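Local coordinates for protein acetyl xylan esterase (Paenibacillus sp. R4, PDB 6AGQ) that probably removes acetyl groups from acetylated xylan, as a cold-active esterase of the alpha/beta-hydrolase superfamily, at residues Val75-Lys78 / Gly79-Pro83; Thr127-Arg130 / Ala131-Gln135; Arg235-Glu239 / His240-Glu244; Thr276-Pro279 / Ser280-Phe283; His309-Ala312 / Met313-Ile317. All blocks are in the same frame, centred on the assembly; numbering follows the deposited sequence.

Contact 1: residues Val75-Lys78 / Gly79-Pro83; sequences VTPK and GEHQP
H81 reaches back to the main chain of P77 across the connection between strands 69-77 and 86-92 of the alpha/beta-hydrolase sheet. The strand ends at P77, and the chain then swings out through K78, G79 and E80. H81 points back toward the strand end. Its CB starts the return, and the first torsion places CG anti to the carbonyl carbon and beside the backbone N (chi1 -44°). Along the ring, CD2 passes 4.0 Å from P77 O. CE1 rests 3.9 Å from P77 CB, a light contact with the proline ring. NE2, at the tip, donates a hydrogen bond of 2.9 Å to P77 O. The bond is fairly straight, 162° at the hydrogen, and P77 O lies near the plane of the imidazole. As the donor, NE2 carries a proton in this contact. G79 has a positive phi of 100°, a backbone shape that suits glycine. Outside the loop, P77 and H81 both touch L86 at the start of the next strand. K78 continues the backbone pairing with S54. P77 O also accepts from T76 OG1 at 3.0 Å, and the two donors, T76 OG1 and H81 NE2, approach this oxygen from opposite faces of its carbonyl plane.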
loop_
_atom_site.group_PDB
_atom_site.type_symbol
_atom_site.label_atom_id
_atom_site.label_comp_id
_atom_site.label_asym_id
_atom_site.label_seq_id
_atom_site.Cartn_x
_atom_site.Cartn_y
_atom_site.Cartn_z
ATOM N N VAL A 75 -3.070 3.267 42.324
ATOM C CA VAL A 75 -1.807 3.954 42.623
ATOM C C VAL A 75 -2.135 5.187 43.466
ATOM O O VAL A 75 -3.106 5.966 43.147
ATOM C CB VAL A 75 -1.076 4.370 41.313
ATOM C CG1 VAL A 75 0.168 5.115 41.613
ATOM C CG2 VAL A 75 -0.704 3.156 40.460
ATOM N N THR A 76 -1.374 5.371 44.544
ATOM C CA THR A 76 -1.455 6.621 45.369
ATOM C C THR A 76 -0.067 7.158 45.742
ATOM O O THR A 76 0.921 6.378 45.785
ATOM C CB THR A 76 -2.242 6.436 46.696
ATOM O OG1 THR A 76 -1.419 5.811 47.658
ATOM C CG2 THR A 76 -3.440 5.583 46.506
ATOM N N PRO A 77 0.022 8.484 46.012
ATOM C CA PRO A 77 1.254 8.983 46.617
ATOM C C PRO A 77 1.606 8.163 47.873
ATOM O O PRO A 77 0.701 7.760 48.597
ATOM C CB PRO A 77 0.904 10.402 47.019
ATOM C CG PRO A 77 -0.377 10.747 46.320
ATOM C CD PRO A 77 -1.080 9.460 46.122
ATOM N N LYS A 78 2.884 7.847 48.098
ATOM C CA LYS A 78 3.247 7.071 49.284
ATOM C C LYS A 78 2.955 7.915 50.544
ATOM O O LYS A 78 2.807 9.147 50.473
ATOM C CB LYS A 78 4.724 6.637 49.268
ATOM C CG LYS A 78 5.735 7.785 49.349
ATOM C CD LYS A 78 7.035 7.347 50.024
ATOM C CE LYS A 78 8.141 8.397 49.916
ATOM N NZ LYS A 78 7.669 9.757 50.323
ATOM N N GLY A 79 2.834 7.238 51.669
ATOM C CA GLY A 79 2.754 7.902 52.984
ATOM C C GLY A 79 1.333 7.989 53.478
ATOM O O GLY A 79 0.433 7.382 52.905
ATOM N N GLU A 80 1.163 8.746 54.549
ATOM C CA GLU A 80 -0.089 8.900 55.269
ATOM C C GLU A 80 -1.017 9.834 54.513
ATOM O O GLU A 80 -0.563 10.827 53.952
ATOM C CB GLU A 80 0.202 9.515 56.655
ATOM C CG GLU A 80 -1.002 9.623 57.613
ATOM C CD GLU A 80 -1.817 10.931 57.539
ATOM O OE1 GLU A 80 -1.426 11.903 56.843
ATOM O OE2 GLU A 80 -2.876 10.987 58.202
ATOM N N HIS A 81 -2.310 9.531 54.516
ATOM C CA HIS A 81 -3.330 10.492 54.056
ATOM C C HIS A 81 -4.559 10.321 54.885
ATOM O O HIS A 81 -4.998 9.173 55.159
ATOM C CB HIS A 81 -3.741 10.282 52.586
ATOM C CG HIS A 81 -2.593 10.036 51.684
ATOM N ND1 HIS A 81 -1.763 11.054 51.259
ATOM C CD2 HIS A 81 -2.064 8.881 51.218
ATOM C CE1 HIS A 81 -0.791 10.538 50.534
ATOM N NE2 HIS A 81 -0.959 9.224 50.483
ATOM N N GLN A 82 -5.163 11.456 55.199
ATOM C CA GLN A 82 -6.394 11.526 55.937
ATOM C C GLN A 82 -7.534 10.933 55.139
ATOM O O GLN A 82 -7.544 11.015 53.928
ATOM C CB GLN A 82 -6.749 12.987 56.288
ATOM C CG GLN A 82 -7.086 13.210 57.767
ATOM C CD GLN A 82 -6.020 12.670 58.708
ATOM O OE1 GLN A 82 -4.819 12.779 58.436
ATOM N NE2 GLN A 82 -6.451 12.074 59.810
ATOM N N PRO A 83 -8.514 10.348 55.827
ATOM C CA PRO A 83 -9.687 9.870 55.127
ATOM C C PRO A 83 -10.386 10.981 54.326
ATOM O O PRO A 83 -10.381 12.154 54.719
ATOM C CB PRO A 83 -10.573 9.345 56.268
ATOM C CG PRO A 83 -9.625 8.969 57.355
ATOM C CD PRO A 83 -8.515 9.951 57.264
#

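Contact 2: residues Thr127-Arg130 / Ala131-Gln135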
loop_
_atom_site.group_PDB
_atom_site.type_symbol
_atom_site.label_atom_id
_atom_site.label_comp_id
_atom_site.label_asym_id
_atom_site.label_seq_id
_atom_site.Cartn_x
_atom_site.Cartn_y
_atom_site.Cartn_z
ATOM N N THR A 127 -8.285 -10.177 32.480
ATOM C CA THR A 127 -9.721 -10.132 32.861
ATOM C C THR A 127 -10.560 -10.791 31.778
ATOM O O THR A 127 -10.610 -10.286 30.638
ATOM C CB THR A 127 -10.163 -8.713 33.031
ATOM O OG1 THR A 127 -9.351 -8.074 34.049
ATOM C CG2 THR A 127 -11.663 -8.638 33.404
ATOM N N PRO A 128 -11.180 -11.931 32.078
ATOM C CA PRO A 128 -11.963 -12.640 31.058
ATOM C C PRO A 128 -13.380 -12.037 30.920
ATOM O O PRO A 128 -13.640 -11.041 31.561
ATOM C CB PRO A 128 -12.061 -14.040 31.624
ATOM C CG PRO A 128 -12.028 -13.864 33.072
ATOM C CD PRO A 128 -11.298 -12.581 33.383
ATOM N N ASP A 129 -14.232 -12.634 30.061
ATOM C CA ASP A 129 -15.613 -12.209 29.855
ATOM C C ASP A 129 -16.542 -13.372 30.105
ATOM O O ASP A 129 -16.691 -14.213 29.250
ATOM C CB ASP A 129 -15.822 -11.738 28.409
ATOM C CG ASP A 129 -17.299 -11.250 28.115
ATOM O OD1 ASP A 129 -18.060 -10.947 29.083
ATOM O OD2 ASP A 129 -17.680 -11.167 26.897
ATOM N N ARG A 130 -17.228 -13.370 31.232
ATOM C CA ARG A 130 -18.108 -14.488 31.597
ATOM C C ARG A 130 -19.524 -14.414 31.058
ATOM O O ARG A 130 -20.305 -15.288 31.357
ATOM C CB ARG A 130 -18.197 -14.597 33.131
ATOM C CG ARG A 130 -16.869 -14.912 33.792
ATOM C CD ARG A 130 -16.761 -16.310 34.382
ATOM N NE ARG A 130 -15.375 -16.546 34.819
ATOM C CZ ARG A 130 -14.345 -16.858 34.011
ATOM N NH1 ARG A 130 -13.130 -17.043 34.530
ATOM N NH2 ARG A 130 -14.496 -16.995 32.691
ATOM N N ALA A 131 -19.883 -13.361 30.316
ATOM C CA ALA A 131 -21.260 -13.197 29.854
ATOM C C ALA A 131 -21.445 -14.142 28.678
ATOM O O ALA A 131 -20.467 -14.522 28.058
ATOM C CB ALA A 131 -21.564 -11.782 29.461
ATOM N N GLU A 132 -22.693 -14.539 28.429
ATOM C CA GLU A 132 -23.065 -15.500 27.386
ATOM C C GLU A 132 -23.843 -14.736 26.368
ATOM O O GLU A 132 -24.642 -13.864 26.763
ATOM C CB GLU A 132 -23.936 -16.640 27.969
ATOM C CG GLU A 132 -23.152 -17.563 28.929
ATOM C CD GLU A 132 -21.922 -18.243 28.270
ATOM O OE1 GLU A 132 -21.043 -18.786 28.976
ATOM O OE2 GLU A 132 -21.814 -18.248 27.028
ATOM N N TYR A 133 -23.605 -15.065 25.078
ATOM C CA TYR A 133 -24.250 -14.405 23.980
ATOM C C TYR A 133 -25.092 -15.445 23.158
ATOM O O TYR A 133 -24.743 -16.629 23.078
ATOM C CB TYR A 133 -23.228 -13.629 23.140
ATOM C CG TYR A 133 -22.338 -12.728 23.964
ATOM C CD1 TYR A 133 -22.809 -11.528 24.442
ATOM C CD2 TYR A 133 -21.028 -13.103 24.312
ATOM C CE1 TYR A 133 -22.051 -10.747 25.236
ATOM C CE2 TYR A 133 -20.235 -12.286 25.106
ATOM C CZ TYR A 133 -20.757 -11.110 25.587
ATOM O OH TYR A 133 -20.018 -10.232 26.395
ATOM N N PRO A 134 -26.265 -15.024 22.623
ATOM C CA PRO A 134 -27.077 -15.990 21.853
ATOM C C PRO A 134 -26.479 -16.492 20.557
ATOM O O PRO A 134 -26.960 -17.504 20.041
ATOM C CB PRO A 134 -28.405 -15.242 21.570
ATOM C CG PRO A 134 -28.195 -13.818 21.967
ATOM C CD PRO A 134 -26.919 -13.710 22.759
ATOM N N GLN A 135 -25.505 -15.799 19.986
ATOM C CA GLN A 135 -24.980 -16.205 18.689
ATOM C C GLN A 135 -23.507 -15.978 18.716
ATOM O O GLN A 135 -22.964 -15.451 19.693
ATOM C CB GLN A 135 -25.608 -15.372 17.543
ATOM C CG GLN A 135 -27.155 -15.380 17.478
ATOM C CD GLN A 135 -27.784 -14.821 16.166
ATOM O OE1 GLN A 135 -27.127 -14.216 15.304
ATOM N NE2 GLN A 135 -29.093 -15.035 16.028
#
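The long loop between strand 114-118 and helix 153-170 of the alpha/beta-hydrolase fold is braced here by D129, which bonds to both A131 and Y133. The carboxylate is set anti to the backbone N (chi1 -180°), which turns it toward the residues that follow. D129 OD2 accepts from Y133 OH at 2.6 Å through its syn lone pair. The aspartate and tyrosine side chains come from opposite directions. OD2 lies at the edge of the phenol ring, and the carboxylate and ring planes are 54° apart. D129 OD1 takes a longer bond of 3.3 Å from A131 N, which arrives from above the carboxylate plane. R121 also makes a salt bridge to OD1. R130 has its polar end at the second subunit, where NH2 bonds to Y133 O, so the loop also forms part of a subunit interface. Three donors on one carboxylate, one of them an arginine, would probably favour the charged form of D129 and limit its rotation.

Contact 3: residues Arg235-Glu239 / His240-Glu244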
loop_
_atom_site.group_PDB
_atom_site.type_symbol
_atom_site.label_atom_id
_atom_site.label_comp_id
_atom_site.label_asym_id
_atom_site.label_seq_id
_atom_site.Cartn_x
_atom_site.Cartn_y
_atom_site.Cartn_z
ATOM N N ARG A 235 -22.053 -10.630 6.865
ATOM C CA ARG A 235 -22.270 -12.083 7.180
ATOM C C ARG A 235 -23.679 -12.546 7.605
ATOM O O ARG A 235 -24.046 -13.670 7.409
ATOM C CB ARG A 235 -21.308 -12.506 8.243
ATOM C CG ARG A 235 -19.877 -12.380 7.797
ATOM C CD ARG A 235 -19.255 -13.710 8.033
ATOM N NE ARG A 235 -17.812 -13.757 7.881
ATOM C CZ ARG A 235 -17.178 -14.529 7.012
ATOM N NH1 ARG A 235 -17.820 -15.253 6.103
ATOM N NH2 ARG A 235 -15.884 -14.531 7.026
ATOM N N TYR A 236 -24.421 -11.692 8.253
ATOM C CA TYR A 236 -25.678 -12.064 8.896
ATOM C C TYR A 236 -26.854 -11.465 8.160
ATOM O O TYR A 236 -27.959 -11.971 8.284
ATOM C CB TYR A 236 -25.713 -11.557 10.354
ATOM C CG TYR A 236 -24.806 -12.284 11.332
ATOM C CD1 TYR A 236 -23.459 -11.928 11.472
ATOM C CD2 TYR A 236 -25.283 -13.319 12.124
ATOM C CE1 TYR A 236 -22.610 -12.629 12.339
ATOM C CE2 TYR A 236 -24.454 -13.980 13.016
ATOM C CZ TYR A 236 -23.110 -13.648 13.108
ATOM O OH TYR A 236 -22.271 -14.292 13.974
ATOM N N ASP A 237 -26.664 -10.388 7.404
ATOM C CA ASP A 237 -27.818 -9.577 6.947
ATOM C C ASP A 237 -27.441 -8.637 5.783
ATOM O O ASP A 237 -27.416 -7.439 5.961
ATOM C CB ASP A 237 -28.348 -8.787 8.153
ATOM C CG ASP A 237 -29.564 -7.963 7.822
ATOM O OD1 ASP A 237 -30.288 -8.317 6.859
ATOM O OD2 ASP A 237 -29.775 -6.924 8.471
ATOM N N PRO A 238 -27.142 -9.175 4.593
ATOM C CA PRO A 238 -26.651 -8.342 3.483
ATOM C C PRO A 238 -27.656 -7.335 2.870
ATOM O O PRO A 238 -27.223 -6.360 2.225
ATOM C CB PRO A 238 -26.264 -9.362 2.424
ATOM C CG PRO A 238 -26.234 -10.671 3.119
ATOM C CD PRO A 238 -27.293 -10.565 4.152
ATOM N N GLU A 239 -28.953 -7.576 3.066
ATOM C CA GLU A 239 -29.996 -6.645 2.652
ATOM C C GLU A 239 -30.477 -5.752 3.782
ATOM O O GLU A 239 -31.513 -5.087 3.637
ATOM C CB GLU A 239 -31.195 -7.405 2.085
ATOM C CG GLU A 239 -30.926 -8.217 0.826
ATOM C CD GLU A 239 -32.230 -8.656 0.149
ATOM O OE1 GLU A 239 -32.888 -7.821 -0.538
ATOM O OE2 GLU A 239 -32.615 -9.820 0.339
ATOM N N HIS A 240 -29.756 -5.731 4.910
ATOM C CA HIS A 240 -30.043 -4.787 6.000
ATOM C C HIS A 240 -31.514 -4.856 6.487
ATOM O O HIS A 240 -32.123 -3.850 6.793
ATOM C CB HIS A 240 -29.688 -3.369 5.584
ATOM C CG HIS A 240 -28.227 -3.095 5.538
ATOM N ND1 HIS A 240 -27.701 -1.883 5.913
ATOM C CD2 HIS A 240 -27.167 -3.867 5.178
ATOM C CE1 HIS A 240 -26.382 -1.915 5.787
ATOM N NE2 HIS A 240 -26.034 -3.102 5.330
ATOM N N ARG A 241 -32.075 -6.052 6.533
ATOM C CA ARG A 241 -33.422 -6.246 7.019
ATOM C C ARG A 241 -33.516 -6.164 8.525
ATOM O O ARG A 241 -34.615 -6.023 9.044
ATOM C CB ARG A 241 -33.930 -7.617 6.611
ATOM C CG ARG A 241 -33.958 -7.815 5.108
ATOM C CD ARG A 241 -34.626 -9.126 4.747
ATOM N NE ARG A 241 -34.700 -9.287 3.297
ATOM C CZ ARG A 241 -35.225 -10.339 2.677
ATOM N NH1 ARG A 241 -35.742 -11.352 3.372
ATOM N NH2 ARG A 241 -35.229 -10.381 1.346
ATOM N N GLN A 242 -32.397 -6.287 9.235
ATOM C CA GLN A 242 -32.403 -6.131 10.676
ATOM C C GLN A 242 -31.660 -4.878 11.096
ATOM O O GLN A 242 -31.307 -4.750 12.271
ATOM C CB GLN A 242 -31.828 -7.351 11.369
ATOM C CG GLN A 242 -32.363 -8.699 10.892
ATOM C CD GLN A 242 -31.648 -9.849 11.534
ATOM O OE1 GLN A 242 -31.669 -9.996 12.745
ATOM N NE2 GLN A 242 -31.002 -10.663 10.734
ATOM N N GLU A 243 -31.475 -3.930 10.181
ATOM C CA GLU A 243 -30.700 -2.732 10.517
ATOM C C GLU A 243 -31.330 -1.994 11.668
ATOM O O GLU A 243 -30.623 -1.343 12.442
ATOM C CB GLU A 243 -30.502 -1.758 9.331
ATOM C CG GLU A 243 -31.755 -1.015 8.778
ATOM C CD GLU A 243 -32.272 0.236 9.548
ATOM O OE1 GLU A 243 -33.474 0.589 9.369
ATOM O OE2 GLU A 243 -31.521 0.890 10.315
ATOM N N GLU A 244 -32.663 -2.053 11.752
ATOM C CA GLU A 244 -33.407 -1.267 12.752
ATOM C C GLU A 244 -33.100 -1.789 14.173
ATOM O O GLU A 244 -32.675 -1.060 15.019
ATOM C CB GLU A 244 -34.918 -1.305 12.442
ATOM C CG GLU A 244 -35.732 -0.216 13.115
ATOM C CD GLU A 244 -37.241 -0.510 13.156
ATOM O OE1 GLU A 244 -37.762 -0.654 14.278
ATOM O OE2 GLU A 244 -37.903 -0.614 12.086
#
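D237 sets its carboxylate against the backbone N-H groups of R241 and Q242, in the tight connection between helices 226-236 and 243-251. Two type I beta turns, D237 to H240 and H240 to E243, carry the chain from one helix to the next. A chi1 of -178° swings CG to the far side from the D237 N, and each oxygen then meets one N-H. D237 OD1 accepts from R241 N at 2.9 Å through its syn lone pair. D237 OD2 accepts from Q242 N at 2.8 Å, met from above the carboxylate plane. The first turn is closed by H240 N bonding to D237 O at 3.1 Å. D237 is buried, and these bonds give each of its oxygens a donor just before the second helix begins, with Q242 as N-cap. The H240 ring stacks on H299 of the third subunit, and its NE2 bonds to D300 OD2 there, while H240 CD2 stays 3.7 Å from D237 O. Y236 OH bonds to G125 O of the second subunit, so the connection lies between two neighbours. On the outside, E239 and R241 run side by side in the same direction. Their carboxylate and guanidinium planes are 55° apart, and the salt bridge joins E239 OE2 to R241 NH2 at 2.9 Å.

Contact 4: residues Thr276-Pro279 / Ser280-Phe283; sequences TCPP and STCF
The F283 ring has the carbonyl oxygen of P279 at its edge, near the ring plane, with F283 CD2 3.6 Å from P279 O. The same oxygen accepts the backbone N-H of F283 at 2.9 Å, in a bond of 174° that opens the first full turn of helix 279-286. Beyond the contact, the F283 side chain packs on L11 and I270. One residue earlier, P278 O takes two donors from a single residue. T281 OG1 reaches it at 2.7 Å and lies in the carbonyl plane. T281 N reaches it at 3.0 Å from above that plane. The hydroxyl gets there because OG1 sits between the backbone N and the carbonyl carbon (chi1 63°), which also brings it 3.6 Å from P278 CD. Together they tie the first turn of the helix to the preceding loop. C282 SG lies 4.2 Å from C277 CB, in apolar contact. S280 OG is held by R216, so the polar end of this side chain is used outside the helix start. C277 also packs against S185 and H303. S185 lies in a GxSxG sequence that resembles the nucleophile elbow of alpha/beta hydrolases. The arrangement is a helix N-terminus with P278 at the N-cap, set beside what is probably the active-site region of the esterase.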
loop_
_atom_site.group_PDB
_atom_site.type_symbol
_atom_site.label_atom_id
_atom_site.label_comp_id
_atom_site.label_asym_id
_atom_site.label_seq_id
_atom_site.Cartn_x
_atom_site.Cartn_y
_atom_site.Cartn_z
ATOM N N THR A 276 -10.678 6.775 12.357
ATOM C CA THR A 276 -11.208 5.754 13.255
ATOM C C THR A 276 -12.362 6.209 14.134
ATOM O O THR A 276 -13.339 5.501 14.256
ATOM C CB THR A 276 -10.064 5.168 14.071
ATOM O OG1 THR A 276 -9.230 4.467 13.146
ATOM C CG2 THR A 276 -10.560 4.196 15.135
ATOM N N CYS A 277 -12.196 7.341 14.820
ATOM C CA CYS A 277 -13.300 8.073 15.470
ATOM C C CYS A 277 -13.431 9.438 14.742
ATOM O O CYS A 277 -12.826 10.452 15.130
ATOM C CB CYS A 277 -13.071 8.234 16.974
ATOM S SG CYS A 277 -12.579 6.669 17.776
ATOM N N PRO A 278 -14.185 9.443 13.644
ATOM C CA PRO A 278 -14.212 10.628 12.788
ATOM C C PRO A 278 -14.779 11.795 13.553
ATOM O O PRO A 278 -15.690 11.574 14.352
ATOM C CB PRO A 278 -15.150 10.244 11.654
ATOM C CG PRO A 278 -15.262 8.757 11.737
ATOM C CD PRO A 278 -15.171 8.447 13.201
ATOM N N PRO A 279 -14.231 12.999 13.328
ATOM C CA PRO A 279 -14.511 14.139 14.166
ATOM C C PRO A 279 -15.985 14.553 14.222
ATOM O O PRO A 279 -16.416 15.056 15.251
ATOM C CB PRO A 279 -13.618 15.224 13.582
ATOM C CG PRO A 279 -13.406 14.806 12.175
ATOM C CD PRO A 279 -13.397 13.356 12.168
ATOM N N SER A 280 -16.774 14.283 13.199
ATOM C CA SER A 280 -18.226 14.573 13.270
ATOM C C SER A 280 -18.944 13.780 14.331
ATOM O O SER A 280 -19.958 14.229 14.897
ATOM C CB SER A 280 -18.924 14.336 11.948
ATOM O OG SER A 280 -18.678 13.018 11.452
ATOM N N THR A 281 -18.452 12.602 14.631
ATOM C CA THR A 281 -19.087 11.763 15.658
ATOM C C THR A 281 -18.677 12.242 17.075
ATOM O O THR A 281 -19.456 12.199 18.011
ATOM C CB THR A 281 -18.827 10.258 15.442
ATOM O OG1 THR A 281 -17.419 9.930 15.532
ATOM C CG2 THR A 281 -19.415 9.825 14.083
ATOM N N CYS A 282 -17.458 12.738 17.190
ATOM C CA CYS A 282 -16.944 13.316 18.420
ATOM C C CYS A 282 -17.678 14.611 18.719
ATOM O O CYS A 282 -18.162 14.781 19.851
ATOM C CB CYS A 282 -15.444 13.495 18.319
ATOM S SG CYS A 282 -14.586 11.892 18.304
ATOM N N PHE A 283 -17.801 15.486 17.713
ATOM C CA PHE A 283 -18.558 16.736 17.830
ATOM C C PHE A 283 -20.036 16.547 18.172
ATOM O O PHE A 283 -20.562 17.281 19.036
ATOM C CB PHE A 283 -18.369 17.672 16.626
ATOM C CG PHE A 283 -17.265 18.681 16.824
ATOM C CD1 PHE A 283 -17.412 19.700 17.738
ATOM C CD2 PHE A 283 -16.041 18.577 16.134
ATOM C CE1 PHE A 283 -16.385 20.614 17.947
ATOM C CE2 PHE A 283 -15.012 19.483 16.343
ATOM C CZ PHE A 283 -15.187 20.502 17.247
#

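Contact 5: residues His309-Ala312 / Met313-Ile317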
loop_
_atom_site.group_PDB
_atom_site.type_symbol
_atom_site.label_atom_id
_atom_site.label_comp_id
_atom_site.label_asym_id
_atom_site.label_seq_id
_atom_site.Cartn_x
_atom_site.Cartn_y
_atom_site.Cartn_z
ATOM N N HIS A 309 -1.131 16.529 24.788
ATOM C CA HIS A 309 -2.442 16.543 25.444
ATOM C C HIS A 309 -2.331 16.319 26.942
ATOM O O HIS A 309 -3.158 16.813 27.704
ATOM C CB HIS A 309 -3.448 15.551 24.842
ATOM C CG HIS A 309 -4.852 15.857 25.263
ATOM N ND1 HIS A 309 -5.444 17.081 25.016
ATOM C CD2 HIS A 309 -5.754 15.142 25.982
ATOM C CE1 HIS A 309 -6.655 17.106 25.564
ATOM N NE2 HIS A 309 -6.860 15.949 26.174
ATOM N N GLU A 310 -1.287 15.616 27.356
ATOM C CA GLU A 310 -1.117 15.226 28.736
ATOM C C GLU A 310 -1.056 16.448 29.633
ATOM O O GLU A 310 -1.777 16.532 30.633
ATOM C CB GLU A 310 0.130 14.345 28.887
ATOM C CG GLU A 310 -0.028 13.290 29.960
ATOM C CD GLU A 310 -0.877 12.091 29.529
ATOM O OE1 GLU A 310 -1.675 12.203 28.572
ATOM O OE2 GLU A 310 -0.736 11.020 30.152
ATOM N N GLU A 311 -0.217 17.397 29.232
ATOM C CA GLU A 311 -0.163 18.698 29.841
ATOM C C GLU A 311 -1.498 19.445 29.857
ATOM O O GLU A 311 -1.802 20.121 30.812
ATOM C CB GLU A 311 0.839 19.584 29.088
ATOM C CG GLU A 311 1.102 20.944 29.750
ATOM C CD GLU A 311 2.244 21.738 29.101
ATOM O OE1 GLU A 311 2.082 22.993 28.996
ATOM O OE2 GLU A 311 3.288 21.116 28.711
ATOM N N ALA A 312 -2.235 19.411 28.763
ATOM C CA ALA A 312 -3.519 20.095 28.685
ATOM C C ALA A 312 -4.497 19.534 29.773
ATOM O O ALA A 312 -5.260 20.283 30.375
ATOM C CB ALA A 312 -4.103 19.914 27.282
ATOM N N MET A 313 -4.445 18.209 30.004
ATOM C CA MET A 313 -5.302 17.527 30.992
ATOM C C MET A 313 -4.867 17.842 32.431
ATOM O O MET A 313 -5.690 18.159 33.284
ATOM C CB MET A 313 -5.308 16.043 30.777
ATOM C CG MET A 313 -5.990 15.668 29.498
ATOM S SD MET A 313 -6.062 13.886 29.400
ATOM C CE MET A 313 -4.406 13.397 28.951
ATOM N N MET A 314 -3.568 17.837 32.646
ATOM C CA MET A 314 -2.981 18.276 33.908
ATOM C C MET A 314 -3.445 19.644 34.307
ATOM O O MET A 314 -3.928 19.770 35.404
ATOM C CB MET A 314 -1.463 18.163 33.893
ATOM C CG MET A 314 -0.979 16.723 33.840
ATOM S SD MET A 314 0.808 16.689 33.629
ATOM C CE MET A 314 1.147 15.002 33.116
ATOM N N ARG A 315 -3.376 20.637 33.421
ATOM C CA ARG A 315 -3.875 22.022 33.719
ATOM C C ARG A 315 -5.368 22.079 34.041
ATOM O O ARG A 315 -5.800 22.785 34.933
ATOM C CB ARG A 315 -3.646 22.970 32.540
ATOM C CG ARG A 315 -2.196 23.284 32.236
ATOM C CD ARG A 315 -2.030 24.408 31.218
ATOM N NE ARG A 315 -0.601 24.586 30.918
ATOM C CZ ARG A 315 0.272 25.319 31.627
ATOM N NH1 ARG A 315 -0.095 26.024 32.714
ATOM N NH2 ARG A 315 1.547 25.341 31.238
ATOM N N PHE A 316 -6.159 21.356 33.261
ATOM C CA PHE A 316 -7.574 21.197 33.483
ATOM C C PHE A 316 -7.910 20.591 34.844
ATOM O O PHE A 316 -8.747 21.137 35.584
ATOM C CB PHE A 316 -8.124 20.324 32.349
ATOM C CG PHE A 316 -9.606 20.183 32.362
ATOM C CD1 PHE A 316 -10.415 21.241 31.975
ATOM C CD2 PHE A 316 -10.188 18.985 32.708
ATOM C CE1 PHE A 316 -11.808 21.128 31.995
ATOM C CE2 PHE A 316 -11.548 18.843 32.695
ATOM C CZ PHE A 316 -12.357 19.914 32.341
ATOM N N ILE A 317 -7.256 19.474 35.152
ATOM C CA ILE A 317 -7.388 18.806 36.436
ATOM C C ILE A 317 -6.944 19.707 37.599
ATOM O O ILE A 317 -7.663 19.821 38.604
ATOM C CB ILE A 317 -6.671 17.452 36.432
ATOM C CG1 ILE A 317 -7.564 16.477 35.668
ATOM C CG2 ILE A 317 -6.400 16.963 37.877
ATOM C CD1 ILE A 317 -6.870 15.234 35.197
#
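Backbone bonds from M313, M314, R315 and F316 to the residues four positions earlier make this a regular alpha-helical turn, in the C-terminal helix 309-320 of the alpha/beta-hydrolase fold. M313 N bonds to H309 O at 3.0 Å, and M314 N bonds to E310 O at the same length. On the inner face, H309 and M313 cross at about a right angle. The imidazole of H309 extends away from its own backbone N (chi1 -164°), and this brings its NE2 to 3.4 Å from M313 CG. M313 SD stands 4.5 Å from the centroid of the H309 ring in an oblique sulfur-aromatic contact. The chain of M313 bends at its last torsion, which carries CE next to the E310 carboxylate. M314 runs extended, and its CE reaches 3.8 Å from E310 CG. H309 ND1 bonds to Y298 OH, and E310 OE2 to Q107 NE2. F316 and M313 pack on strand 203-207, so this face of the helix lies against the sheet. R315 NH1 bonds to the backbone O of D49 of the fourth subunit. E311 lies alongside R315 and points the same way, with carboxylate and guanidinium planes 60° apart. The salt bridge is long: R315 NH2 sits 3.3 Å from E311 OE1, with that oxygen near the guanidinium plane and the nitrogen above the carboxylate plane.

How the contacts relate
Contacts 1, 2 and 3 lie at the surface, contact 4 is buried and contact 5 is partly buried. Contacts 1 and 2 both fix loops that leave sheet strands, the first with a histidine on a carbonyl and the second with an aspartate. Contact 3 also uses an aspartate, but to tie a helix-to-helix turn. Contact 4 sits at a helix N-terminus and contact 5 within the C-terminal helix: the former has a hydroxyl and backbone pair on one carbonyl, the latter mainly regular helical bonds and methionine packing. Contacts 2 and 3 touch through Q135 and Y236, and both meet the second subunit. Salt bridges appear within contacts 3 and 5 alone, on side chains toward the outside.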